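Local structure of peptidyl tryptophan dihydroxylase (Pseudomonas putida, 7CTQ) at residues A[71-76]-A[226-231]; A[86-91]-A[183-188]; A[195-200]-A[240-245]; A[223-226]-A[231-234]. The protein is an FAD-dependent monooxygenase that dihydroxylates a peptidyl tryptophan, a step essential for biogenesis of the cysteine tryptophylquinone cofactor of quinohemoprotein amine dehydrogenase. All coordinates share one frame; numbering follows the deposited sequence. Where two conformers were deposited one is given.

Contact 1. Residues A[71-76]-A[226-231]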
# COMPACT_ATOMS: atom_id res chain seq x y z
N THR A 71 -11.16 -9.91 19.34
CA THR A 71 -10.20 -11.00 19.49
C THR A 71 -9.89 -11.62 18.12
O THR A 71 -10.54 -11.31 17.11
CB THR A 71 -10.75 -12.06 20.44
OG1 THR A 71 -9.94 -13.23 20.37
CG2 THR A 71 -12.19 -12.41 20.05
N ARG A 72 -8.91 -12.51 18.10
CA ARG A 72 -8.44 -13.08 16.83
C ARG A 72 -7.67 -14.37 17.06
O ARG A 72 -6.53 -14.33 17.52
CB ARG A 72 -7.58 -12.07 16.09
CG ARG A 72 -6.94 -12.62 14.85
CD ARG A 72 -6.30 -11.52 14.08
NE ARG A 72 -7.12 -10.32 14.13
CZ ARG A 72 -6.79 -9.18 13.53
NH1 ARG A 72 -7.59 -8.12 13.62
NH2 ARG A 72 -5.65 -9.09 12.86
N GLN A 73 -8.28 -15.51 16.71
CA GLN A 73 -7.56 -16.78 16.69
C GLN A 73 -6.66 -16.85 15.46
O GLN A 73 -7.06 -16.48 14.35
CB GLN A 73 -8.55 -17.96 16.69
CG GLN A 73 -8.73 -18.63 18.06
CD GLN A 73 -9.65 -19.86 18.01
OE1 GLN A 73 -9.26 -20.96 18.41
NE2 GLN A 73 -10.88 -19.66 17.55
N VAL A 74 -5.42 -17.31 15.67
CA VAL A 74 -4.45 -17.43 14.59
C VAL A 74 -3.96 -18.88 14.54
O VAL A 74 -3.42 -19.38 15.53
CB VAL A 74 -3.28 -16.46 14.76
CG1 VAL A 74 -2.01 -17.02 14.12
CG2 VAL A 74 -3.62 -15.10 14.14
N HIS A 75 -4.18 -19.54 13.40
CA HIS A 75 -3.76 -20.92 13.18
C HIS A 75 -2.73 -20.91 12.05
O HIS A 75 -3.06 -20.60 10.90
CB HIS A 75 -4.95 -21.81 12.83
CG HIS A 75 -5.82 -22.15 14.00
ND1 HIS A 75 -6.33 -21.19 14.85
CD2 HIS A 75 -6.31 -23.33 14.43
CE1 HIS A 75 -7.08 -21.78 15.77
NE2 HIS A 75 -7.08 -23.08 15.54
N TRP A 76 -1.49 -21.25 12.39
CA TRP A 76 -0.35 -21.08 11.49
C TRP A 76 0.83 -21.86 12.03
O TRP A 76 1.14 -21.76 13.22
CB TRP A 76 0.01 -19.60 11.37
CG TRP A 76 0.67 -19.20 10.10
CD1 TRP A 76 2.00 -19.20 9.83
CD2 TRP A 76 0.02 -18.67 8.93
NE1 TRP A 76 2.23 -18.73 8.56
CE2 TRP A 76 1.03 -18.40 7.99
CE3 TRP A 76 -1.31 -18.42 8.59
CZ2 TRP A 76 0.75 -17.89 6.73
CZ3 TRP A 76 -1.59 -17.91 7.34
CH2 TRP A 76 -0.57 -17.65 6.42
N THR A 226 -16.87 -23.24 12.21
CA THR A 226 -17.93 -23.76 13.06
C THR A 226 -17.95 -23.07 14.42
O THR A 226 -19.00 -22.60 14.88
CB THR A 226 -17.77 -25.28 13.24
OG1 THR A 226 -17.91 -25.94 11.97
CG2 THR A 226 -18.82 -25.82 14.19
N GLU A 227 -16.78 -22.98 15.06
CA GLU A 227 -16.67 -22.32 16.36
C GLU A 227 -17.13 -20.87 16.28
O GLU A 227 -17.99 -20.43 17.05
CB GLU A 227 -15.23 -22.40 16.86
CG GLU A 227 -15.06 -21.97 18.31
CD GLU A 227 -13.82 -22.56 18.96
OE1 GLU A 227 -13.84 -22.78 20.19
OE2 GLU A 227 -12.83 -22.80 18.24
N LEU A 228 -16.56 -20.11 15.34
CA LEU A 228 -16.78 -18.67 15.30
C LEU A 228 -18.20 -18.29 14.88
O LEU A 228 -18.71 -17.25 15.31
CB LEU A 228 -15.78 -18.01 14.36
CG LEU A 228 -14.64 -17.28 15.06
CD1 LEU A 228 -13.66 -18.30 15.63
CD2 LEU A 228 -13.94 -16.31 14.11
N PHE A 229 -18.83 -19.09 14.03
CA PHE A 229 -20.11 -18.72 13.43
C PHE A 229 -21.17 -19.74 13.82
O PHE A 229 -21.02 -20.94 13.54
CB PHE A 229 -20.01 -18.62 11.91
CG PHE A 229 -18.92 -17.70 11.43
CD1 PHE A 229 -19.14 -16.33 11.37
CD2 PHE A 229 -17.70 -18.20 11.02
CE1 PHE A 229 -18.14 -15.48 10.92
CE2 PHE A 229 -16.69 -17.36 10.58
CZ PHE A 229 -16.92 -15.99 10.52
N ASP A 230 -22.24 -19.27 14.46
CA ASP A 230 -23.36 -20.15 14.75
C ASP A 230 -24.17 -20.43 13.48
O ASP A 230 -24.32 -21.58 13.07
CB ASP A 230 -24.24 -19.54 15.85
CG ASP A 230 -23.41 -18.95 16.99
OD1 ASP A 230 -22.39 -19.57 17.37
OD2 ASP A 230 -23.77 -17.87 17.49
N ALA A 231 -24.68 -19.37 12.86
CA ALA A 231 -25.30 -19.47 11.54
C ALA A 231 -24.24 -19.24 10.47
O ALA A 231 -23.54 -18.23 10.50
CB ALA A 231 -26.42 -18.45 11.39
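Q73 on strand 72-76 and L228 at the end of helix 223-228 are the closest backbone pair, their CA atoms 9.5 Å apart, so the two segments meet through side chains alone. Q73 spans most of that gap, its chain extended beyond CG (chi2 -176°) to carry the amide up to the last helical turn. There the amide nitrogen does the touching: Q73 NE2 rests against methyl L228 CD1 at 3.6 Å, the two chains sliding past each other in opposite directions. Q73 also crosses E227 at about a right angle, with amide and carboxylate planes 76° apart. At 3.8 Å, the approach of Q73 NE2 to E227 OE2 is too long for a hydrogen bond, and this outer edge of the contact is a loose one at the protein surface. Q73 OE1 meets the ring of H75, two residues on, at its edge and in its plane, 3.5 Å from H75 CE1. After L228 the chain leaves helical geometry at F229, whose ring has L228 CB over one face. The helix end thus lies against the sheet: L228 packs on A175 of strand 173-179 and M186 of strand 182-188, while Q73 pairs through its backbone with S174 and V176.

Contact 2. Residues A[86-91]-A[183-188]. With FAD (flavin-adenine dinucleotide), chain C.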
# COMPACT_ATOMS: atom_id res chain seq x y z
N GLU A 86 -5.61 -6.25 17.95
CA GLU A 86 -5.84 -5.83 16.58
C GLU A 86 -7.34 -5.71 16.36
O GLU A 86 -8.14 -6.37 17.02
CB GLU A 86 -5.19 -6.78 15.58
CG GLU A 86 -3.67 -6.59 15.51
CD GLU A 86 -3.04 -7.23 14.30
OE1 GLU A 86 -3.76 -7.90 13.53
OE2 GLU A 86 -1.81 -7.07 14.11
N PHE A 87 -7.70 -4.82 15.45
CA PHE A 87 -9.07 -4.36 15.29
C PHE A 87 -9.64 -4.90 13.98
O PHE A 87 -8.97 -5.63 13.23
CB PHE A 87 -9.13 -2.83 15.33
CG PHE A 87 -8.59 -2.22 16.60
CD1 PHE A 87 -9.43 -1.59 17.50
CD2 PHE A 87 -7.23 -2.28 16.90
CE1 PHE A 87 -8.94 -1.05 18.67
CE2 PHE A 87 -6.73 -1.74 18.07
CZ PHE A 87 -7.59 -1.12 18.96
N LEU A 88 -10.89 -4.54 13.71
CA LEU A 88 -11.53 -4.82 12.44
C LEU A 88 -12.01 -3.50 11.87
O LEU A 88 -12.49 -2.64 12.61
CB LEU A 88 -12.72 -5.79 12.58
CG LEU A 88 -12.65 -6.91 13.63
CD1 LEU A 88 -13.93 -7.73 13.59
CD2 LEU A 88 -11.43 -7.80 13.45
N LEU A 89 -11.86 -3.33 10.57
CA LEU A 89 -12.24 -2.10 9.90
C LEU A 89 -13.36 -2.40 8.93
O LEU A 89 -13.19 -3.22 8.02
CB LEU A 89 -11.06 -1.46 9.18
CG LEU A 89 -11.48 -0.16 8.50
CD1 LEU A 89 -11.59 0.97 9.52
CD2 LEU A 89 -10.53 0.20 7.39
N ASP A 90 -14.50 -1.75 9.10
CA ASP A 90 -15.62 -1.95 8.19
C ASP A 90 -15.51 -0.91 7.09
O ASP A 90 -15.76 0.28 7.31
CB ASP A 90 -16.95 -1.89 8.94
CG ASP A 90 -18.11 -1.53 8.04
OD1 ASP A 90 -18.14 -1.98 6.88
OD2 ASP A 90 -19.00 -0.80 8.50
N ARG A 91 -15.11 -1.37 5.90
CA ARG A 91 -14.86 -0.47 4.78
C ARG A 91 -16.10 0.29 4.35
O ARG A 91 -15.98 1.37 3.76
CB ARG A 91 -14.29 -1.26 3.60
CG ARG A 91 -12.92 -1.85 3.88
CD ARG A 91 -11.94 -0.76 4.26
NE ARG A 91 -11.87 0.28 3.24
CZ ARG A 91 -10.95 0.32 2.28
NH1 ARG A 91 -10.03 -0.63 2.22
NH2 ARG A 91 -10.96 1.30 1.38
N TRP A 183 -4.88 -19.83 2.40
CA TRP A 183 -5.14 -19.41 3.77
C TRP A 183 -6.45 -18.65 3.77
O TRP A 183 -6.89 -18.11 2.75
CB TRP A 183 -3.98 -18.56 4.36
CG TRP A 183 -3.68 -17.32 3.59
CD1 TRP A 183 -2.84 -17.20 2.50
CD2 TRP A 183 -4.20 -16.01 3.84
NE1 TRP A 183 -2.82 -15.89 2.06
CE2 TRP A 183 -3.64 -15.14 2.87
CE3 TRP A 183 -5.07 -15.49 4.80
CZ2 TRP A 183 -3.95 -13.78 2.82
CZ3 TRP A 183 -5.36 -14.13 4.75
CH2 TRP A 183 -4.81 -13.29 3.77
N ALA A 184 -7.09 -18.62 4.94
CA ALA A 184 -8.39 -17.98 5.07
C ALA A 184 -8.36 -16.94 6.18
O ALA A 184 -7.69 -17.12 7.20
CB ALA A 184 -9.50 -19.02 5.33
N TRP A 185 -9.09 -15.85 5.96
CA TRP A 185 -9.35 -14.84 6.96
C TRP A 185 -10.85 -14.74 7.16
O TRP A 185 -11.61 -14.74 6.19
CB TRP A 185 -8.79 -13.49 6.52
CG TRP A 185 -9.44 -12.30 7.15
CD1 TRP A 185 -10.33 -11.44 6.58
CD2 TRP A 185 -9.22 -11.83 8.49
NE1 TRP A 185 -10.68 -10.46 7.47
CE2 TRP A 185 -10.01 -10.67 8.65
CE3 TRP A 185 -8.43 -12.27 9.56
CZ2 TRP A 185 -10.04 -9.95 9.84
CZ3 TRP A 185 -8.46 -11.55 10.74
CH2 TRP A 185 -9.26 -10.40 10.87
N MET A 186 -11.29 -14.65 8.42
CA MET A 186 -12.72 -14.58 8.71
C MET A 186 -12.99 -13.64 9.87
O MET A 186 -12.16 -13.49 10.78
CB MET A 186 -13.31 -15.97 9.02
CG MET A 186 -12.68 -16.63 10.22
SD MET A 186 -13.05 -18.38 10.31
CE MET A 186 -11.67 -19.10 9.42
N ALA A 187 -14.17 -13.01 9.84
CA ALA A 187 -14.53 -12.04 10.86
C ALA A 187 -16.04 -12.05 11.09
O ALA A 187 -16.83 -12.32 10.19
CB ALA A 187 -14.08 -10.63 10.48
N ARG A 188 -16.42 -11.72 12.32
CA ARG A 188 -17.82 -11.59 12.70
C ARG A 188 -17.97 -10.29 13.48
O ARG A 188 -17.39 -10.15 14.56
CB ARG A 188 -18.27 -12.79 13.53
CG ARG A 188 -19.73 -12.79 13.90
CD ARG A 188 -19.97 -13.79 15.00
NE ARG A 188 -21.40 -13.95 15.26
CZ ARG A 188 -21.89 -14.76 16.19
NH1 ARG A 188 -21.06 -15.47 16.95
NH2 ARG A 188 -23.21 -14.85 16.36
PA FAD C . -9.41 1.75 -2.51
O1A FAD C . -9.44 1.68 -1.03
O2A FAD C . -9.89 0.48 -3.19
O5B FAD C . -10.16 3.05 -2.96
C5B FAD C . -10.64 3.20 -4.31
C4B FAD C . -11.88 4.06 -4.22
O4B FAD C . -12.28 4.44 -5.56
C3B FAD C . -13.10 3.41 -3.58
O3B FAD C . -13.80 4.36 -2.77
C2B FAD C . -13.92 2.93 -4.78
O2B FAD C . -15.33 2.89 -4.54
C1B FAD C . -13.61 4.04 -5.79
N9A FAD C . -13.77 3.71 -7.20
C8A FAD C . -13.48 2.55 -7.85
N7A FAD C . -13.73 2.57 -9.14
C5A FAD C . -14.26 3.84 -9.34
C6A FAD C . -14.75 4.49 -10.48
N6A FAD C . -14.79 3.95 -11.70
N1A FAD C . -15.20 5.77 -10.34
C2A FAD C . -15.17 6.33 -9.13
N3A FAD C . -14.73 5.80 -7.98
C4A FAD C . -14.28 4.55 -8.15
N1 FAD C . -5.74 -3.93 3.78
C2 FAD C . -5.66 -3.91 5.15
O2 FAD C . -5.16 -2.96 5.75
N3 FAD C . -6.17 -4.96 5.88
C4 FAD C . -6.78 -6.09 5.36
O4 FAD C . -7.20 -6.96 6.12
C4X FAD C . -6.86 -6.10 3.91
N5 FAD C . -7.41 -7.14 3.34
C5X FAD C . -7.49 -7.16 1.96
C6 FAD C . -8.07 -8.26 1.33
C7 FAD C . -8.16 -8.33 -0.06
C7M FAD C . -8.80 -9.53 -0.70
C8 FAD C . -7.64 -7.28 -0.84
C8M FAD C . -7.73 -7.32 -2.34
C9 FAD C . -7.07 -6.18 -0.21
C9A FAD C . -6.98 -6.11 1.17
N10 FAD C . -6.40 -5.01 1.83
C10 FAD C . -6.31 -4.98 3.21
C1' FAD C . -5.81 -3.91 1.06
C2' FAD C . -6.65 -2.64 1.04
O2' FAD C . -8.00 -2.91 0.67
C3' FAD C . -6.02 -1.68 0.03
O3' FAD C . -4.62 -1.64 0.28
C4' FAD C . -6.54 -0.25 0.06
O4' FAD C . -7.97 -0.21 0.22
C5' FAD C . -6.13 0.51 -1.18
O5' FAD C . -6.47 1.89 -1.01
P FAD C . -6.79 2.80 -2.24
O1P FAD C . -5.53 2.79 -3.13
O2P FAD C . -7.29 4.12 -1.80
O3P FAD C . -7.92 1.99 -3.00
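The indole of W185 receives L88 at its edge, near the ring plane, where methyl L88 CD2 stands 4.3 Å from W185 CH2. The rings of W185 and Y195 also meet, with planes about 60° apart, and R72 touches the indole as well. The contact is buried within the curled mixed sheet that flanks the flavin in this FAD-dependent monooxygenase of the tryptophan halogenase family. Strands 87-90 and 183-188 are not partners in it: their axes pass 9.3 Å apart at 81°, nearly perpendicular. L88 joins the two crossing strands with both branches, CD2 to the indole and CD1 to A187 CB at 4.3 Å, a mainly apolar join. Beyond L88, strand 87-90 runs into helix 91-104, where the D90 carboxylate is the N-cap and accepts from the backbone N of Q92 and R93. R91 then turns to FAD, its chain folded at chi2 and chi3 (both near -60°). Salt bridges to E44 and D95 fix the rotation of its guanidinium. Replacing R91 with a leucine would probably leave the FAD diphosphate without this charged mate and E44 and D95 without their counter-charge. Two nitrogens of R91 grip different parts of the cofactor: NH1 donates to ribityl FAD O4' at 2.9 Å, and NH2 donates to phosphate FAD O1A, at the guanidinium edge, at 2.9 Å and 160°.

Contact 3. Residues A[195-200]-A[240-245]. With FAD (flavin-adenine dinucleotide), chain C.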
# COMPACT_ATOMS: atom_id res chain seq x y z
N TYR A 195 -17.99 -12.48 7.59
CA TYR A 195 -17.01 -12.31 6.52
C TYR A 195 -16.11 -13.54 6.49
O TYR A 195 -15.64 -13.99 7.54
CB TYR A 195 -16.18 -11.04 6.76
CG TYR A 195 -15.17 -10.67 5.69
CD1 TYR A 195 -15.42 -9.62 4.80
CD2 TYR A 195 -13.96 -11.34 5.58
CE1 TYR A 195 -14.49 -9.27 3.83
CE2 TYR A 195 -13.04 -11.00 4.61
CZ TYR A 195 -13.31 -9.97 3.73
OH TYR A 195 -12.39 -9.63 2.77
N TRP A 196 -15.90 -14.10 5.31
CA TRP A 196 -14.92 -15.18 5.17
C TRP A 196 -14.28 -15.05 3.80
O TRP A 196 -14.98 -14.92 2.78
CB TRP A 196 -15.57 -16.56 5.34
CG TRP A 196 -14.67 -17.75 5.13
CD1 TRP A 196 -13.96 -18.42 6.09
CD2 TRP A 196 -14.44 -18.45 3.90
NE1 TRP A 196 -13.28 -19.49 5.53
CE2 TRP A 196 -13.57 -19.53 4.19
CE3 TRP A 196 -14.88 -18.27 2.59
CZ2 TRP A 196 -13.14 -20.41 3.20
CZ3 TRP A 196 -14.44 -19.15 1.61
CH2 TRP A 196 -13.59 -20.20 1.92
N GLN A 197 -12.95 -15.09 3.77
CA GLN A 197 -12.20 -14.80 2.56
C GLN A 197 -11.02 -15.75 2.49
O GLN A 197 -10.19 -15.79 3.41
CB GLN A 197 -11.76 -13.34 2.54
CG GLN A 197 -10.42 -13.06 1.89
CD GLN A 197 -9.80 -11.80 2.43
OE1 GLN A 197 -10.37 -10.71 2.32
NE2 GLN A 197 -8.63 -11.93 3.06
N VAL A 198 -10.96 -16.54 1.44
CA VAL A 198 -9.91 -17.53 1.28
C VAL A 198 -9.06 -17.09 0.11
O VAL A 198 -9.58 -16.60 -0.91
CB VAL A 198 -10.45 -18.96 1.09
CG1 VAL A 198 -11.17 -19.11 -0.25
CG2 VAL A 198 -9.33 -19.97 1.25
N THR A 199 -7.75 -17.21 0.27
CA THR A 199 -6.78 -16.75 -0.71
C THR A 199 -6.10 -17.97 -1.31
O THR A 199 -5.61 -18.83 -0.57
CB THR A 199 -5.78 -15.80 -0.06
OG1 THR A 199 -6.48 -14.62 0.36
CG2 THR A 199 -4.67 -15.41 -1.04
N LEU A 200 -6.13 -18.06 -2.63
CA LEU A 200 -5.70 -19.26 -3.33
C LEU A 200 -5.03 -18.85 -4.62
O LEU A 200 -5.17 -17.71 -5.09
CB LEU A 200 -6.89 -20.18 -3.66
CG LEU A 200 -7.86 -20.57 -2.56
CD1 LEU A 200 -9.22 -20.87 -3.15
CD2 LEU A 200 -7.30 -21.78 -1.81
N HIS A 240 -18.17 -13.55 -3.72
CA HIS A 240 -17.42 -12.57 -4.49
C HIS A 240 -16.00 -13.07 -4.71
O HIS A 240 -15.42 -13.74 -3.85
CB HIS A 240 -17.35 -11.20 -3.80
CG HIS A 240 -18.68 -10.62 -3.44
ND1 HIS A 240 -19.36 -9.75 -4.27
CD2 HIS A 240 -19.44 -10.76 -2.33
CE1 HIS A 240 -20.49 -9.39 -3.68
NE2 HIS A 240 -20.56 -9.98 -2.50
N ALA A 241 -15.44 -12.74 -5.87
CA ALA A 241 -14.08 -13.13 -6.22
C ALA A 241 -13.27 -11.87 -6.51
O ALA A 241 -13.69 -11.02 -7.30
CB ALA A 241 -14.09 -14.09 -7.42
N ARG A 242 -12.12 -11.75 -5.84
CA ARG A 242 -11.24 -10.58 -5.95
C ARG A 242 -9.88 -11.04 -6.44
O ARG A 242 -9.29 -11.97 -5.87
CB ARG A 242 -11.07 -9.87 -4.60
CG ARG A 242 -12.34 -9.26 -4.02
CD ARG A 242 -12.06 -8.00 -3.18
NE ARG A 242 -12.42 -8.19 -1.77
CZ ARG A 242 -11.79 -7.63 -0.73
NH1 ARG A 242 -10.78 -6.78 -0.91
NH2 ARG A 242 -12.20 -7.89 0.51
N SER A 243 -9.36 -10.38 -7.47
CA SER A 243 -7.95 -10.54 -7.79
C SER A 243 -7.12 -9.94 -6.66
O SER A 243 -7.31 -8.77 -6.29
CB SER A 243 -7.61 -9.88 -9.12
OG SER A 243 -6.21 -10.00 -9.38
N SER A 244 -6.24 -10.75 -6.07
CA SER A 244 -5.36 -10.29 -5.00
C SER A 244 -3.89 -10.49 -5.38
O SER A 244 -3.03 -10.58 -4.49
CB SER A 244 -5.69 -11.02 -3.70
OG SER A 244 -5.58 -12.41 -3.88
N THR A 245 -3.62 -10.59 -6.67
CA THR A 245 -2.26 -10.74 -7.18
C THR A 245 -1.40 -9.52 -6.83
O THR A 245 -1.87 -8.38 -6.88
CB THR A 245 -2.31 -10.93 -8.71
OG1 THR A 245 -3.09 -12.09 -9.04
CG2 THR A 245 -0.91 -11.03 -9.30
PA FAD C . -9.41 1.75 -2.51
O1A FAD C . -9.44 1.68 -1.03
O2A FAD C . -9.89 0.48 -3.19
O5B FAD C . -10.16 3.05 -2.96
C5B FAD C . -10.64 3.20 -4.31
C4B FAD C . -11.88 4.06 -4.22
O4B FAD C . -12.28 4.44 -5.56
C3B FAD C . -13.10 3.41 -3.58
O3B FAD C . -13.80 4.36 -2.77
C2B FAD C . -13.92 2.93 -4.78
O2B FAD C . -15.33 2.89 -4.54
C1B FAD C . -13.61 4.04 -5.79
N9A FAD C . -13.77 3.71 -7.20
C8A FAD C . -13.48 2.55 -7.85
N7A FAD C . -13.73 2.57 -9.14
C5A FAD C . -14.26 3.84 -9.34
C6A FAD C . -14.75 4.49 -10.48
N6A FAD C . -14.79 3.95 -11.70
N1A FAD C . -15.20 5.77 -10.34
C2A FAD C . -15.17 6.33 -9.13
N3A FAD C . -14.73 5.80 -7.98
C4A FAD C . -14.28 4.55 -8.15
N1 FAD C . -5.74 -3.93 3.78
C2 FAD C . -5.66 -3.91 5.15
O2 FAD C . -5.16 -2.96 5.75
N3 FAD C . -6.17 -4.96 5.88
C4 FAD C . -6.78 -6.09 5.36
O4 FAD C . -7.20 -6.96 6.12
C4X FAD C . -6.86 -6.10 3.91
N5 FAD C . -7.41 -7.14 3.34
C5X FAD C . -7.49 -7.16 1.96
C6 FAD C . -8.07 -8.26 1.33
C7 FAD C . -8.16 -8.33 -0.06
C7M FAD C . -8.80 -9.53 -0.70
C8 FAD C . -7.64 -7.28 -0.84
C8M FAD C . -7.73 -7.32 -2.34
C9 FAD C . -7.07 -6.18 -0.21
C9A FAD C . -6.98 -6.11 1.17
N10 FAD C . -6.40 -5.01 1.83
C10 FAD C . -6.31 -4.98 3.21
C1' FAD C . -5.81 -3.91 1.06
C2' FAD C . -6.65 -2.64 1.04
O2' FAD C . -8.00 -2.91 0.67
C3' FAD C . -6.02 -1.68 0.03
O3' FAD C . -4.62 -1.64 0.28
C4' FAD C . -6.54 -0.25 0.06
O4' FAD C . -7.97 -0.21 0.22
C5' FAD C . -6.13 0.51 -1.18
O5' FAD C . -6.47 1.89 -1.01
P FAD C . -6.79 2.80 -2.24
O1P FAD C . -5.53 2.79 -3.13
O2P FAD C . -7.29 4.12 -1.80
O3P FAD C . -7.92 1.99 -3.00
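R242 and Q197 come together in the FAD pocket, to which both belong, lining the dimethylbenzene end of the flavin with R242 NH2 3.8 Å from Q197 OE1. The close packing is here: FAD methyl C7M lies over one face of the R242 guanidinium, 3.4 Å above its plane and toward the rim, and R242 NH1 comes within 3.2 Å of FAD C7. R242 reaches this place by bending at chi2 and chi3 (-116°). Q197 OE1 sits 3.5 Å from FAD C6. In the conformer given, one of two, the hydroxyl of Y195 also comes up to R242 NH2 and Q197 OE1, but its exact place is doubtful. An alanine in place of R242 would probably uncover the dimethylbenzene end of the flavin and open a gap beside Y195 and Q197. The other end is looser: T199 CG2 and S244 OG only graze at 4.2 Å, and both T199 OG1 and S244 OG turn to S160 OG for hydrogen bonds. Strand 158-166 runs between the two segments, antiparallel to both, so these side chains meet across a middle strand. Helix 208-220 packs on W196 and L200.

Contact 4. Residues A[223-226]-A[231-234]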
# COMPACT_ATOMS: atom_id res chain seq x y z
N ALA A 223 -13.17 -26.26 11.10
CA ALA A 223 -13.60 -26.24 12.49
C ALA A 223 -13.60 -24.83 13.06
O ALA A 223 -14.40 -24.51 13.95
CB ALA A 223 -12.70 -27.14 13.35
N LEU A 224 -12.72 -23.96 12.54
CA LEU A 224 -12.71 -22.56 12.94
C LEU A 224 -14.01 -21.87 12.54
O LEU A 224 -14.59 -21.12 13.34
CB LEU A 224 -11.50 -21.86 12.32
CG LEU A 224 -10.72 -20.85 13.15
CD1 LEU A 224 -10.67 -21.25 14.62
CD2 LEU A 224 -9.31 -20.76 12.58
N VAL A 225 -14.47 -22.09 11.31
CA VAL A 225 -15.75 -21.52 10.87
C VAL A 225 -16.87 -21.96 11.81
O VAL A 225 -17.73 -21.16 12.20
CB VAL A 225 -16.03 -21.91 9.41
CG1 VAL A 225 -17.48 -21.64 9.05
CG2 VAL A 225 -15.11 -21.15 8.45
N THR A 226 -16.87 -23.24 12.21
CA THR A 226 -17.93 -23.76 13.06
C THR A 226 -17.95 -23.07 14.42
O THR A 226 -19.00 -22.60 14.88
CB THR A 226 -17.77 -25.28 13.24
OG1 THR A 226 -17.91 -25.94 11.97
CG2 THR A 226 -18.82 -25.82 14.19
N ALA A 231 -24.68 -19.37 12.86
CA ALA A 231 -25.30 -19.47 11.54
C ALA A 231 -24.24 -19.24 10.47
O ALA A 231 -23.54 -18.23 10.50
CB ALA A 231 -26.42 -18.45 11.39
N ARG A 232 -24.15 -20.17 9.51
CA ARG A 232 -23.15 -20.08 8.46
C ARG A 232 -23.70 -19.67 7.10
O ARG A 232 -22.93 -19.21 6.25
CB ARG A 232 -22.41 -21.42 8.33
CG ARG A 232 -21.55 -21.75 9.55
CD ARG A 232 -21.01 -23.16 9.46
NE ARG A 232 -22.07 -24.14 9.70
CZ ARG A 232 -21.93 -25.46 9.55
NH1 ARG A 232 -20.77 -25.96 9.15
NH2 ARG A 232 -22.96 -26.27 9.81
N ALA A 233 -25.01 -19.79 6.88
CA ALA A 233 -25.64 -19.46 5.60
C ALA A 233 -24.87 -20.07 4.42
O ALA A 233 -24.55 -19.40 3.44
CB ALA A 233 -25.79 -17.95 5.42
N LEU A 234 -24.59 -21.36 4.53
CA LEU A 234 -23.77 -22.04 3.54
C LEU A 234 -24.37 -21.96 2.14
O LEU A 234 -23.63 -21.92 1.15
CB LEU A 234 -23.56 -23.49 3.96
CG LEU A 234 -22.66 -23.67 5.19
CD1 LEU A 234 -22.60 -25.11 5.66
CD2 LEU A 234 -21.24 -23.16 4.89
O HOH W 1 -18.12 -25.04 9.29
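T226 OG1 and R232 NH1 share one water, each 2.8 Å from its oxygen, and the water accepts from R232 NH1. The direct separation of T226 OG1 from R232 NH1, 4.0 Å, is too long for a bond, so the water carries the polar link between helix and loop. The hydroxyl lies beside the backbone N (chi1 -64°), from where T226 OG1 also makes a weak hydrogen bond to S222 O of the preceding turn. Beside the water bridge the contact is apolar. V225 CG1 touches the aliphatic stem of R232 at R232 CD, 3.9 Å away, the two chains crossing obliquely. A bend at chi3 (-73°) then swings the guanidinium off this stem. L234 CD1 lies 3.9 Å above the guanidinium plane and over its centre, so one face is covered by the arginine's own loop. R219 of helix 208-220 touches both R232 and L234. The inner side of V225 packs on M186 of the sheet, while R232 and its loop also touch a crystal neighbour, which may influence their pose. At the start of the short helix, S222 OG accepts from V225 N. The whole is plain packing between a short helix and the loop that follows it, before strand 238-243, with the R232 side chain reaching back to the helix.

In the fold
All four contacts gather on the large mixed sheet and the elements covering it; contacts 2 and 3 touch FAD, whereas contacts 1 and 4 lie farther out, on the helix 223-228 side. The centres of contacts 2 and 3 are about 13 Å apart: R91 holds the ribityl and diphosphate portion, while R242 and Q197 pack against the dimethylbenzene end. They join through backbone bonds between neighbouring strands 182-188 and 193-201. Contacts 1 and 4 share helix 223-228, with centres about 9 Å apart, and lie on the far side of the sheet's strand 182-188, where M186 meets V225 and L224. Contact 1, about 11 Å from contact 2 by centres, is tied to it by salt bridge D230-R188. Contact 4 lies about 17 Å from contact 3 between centres, yet W196 still touches V225.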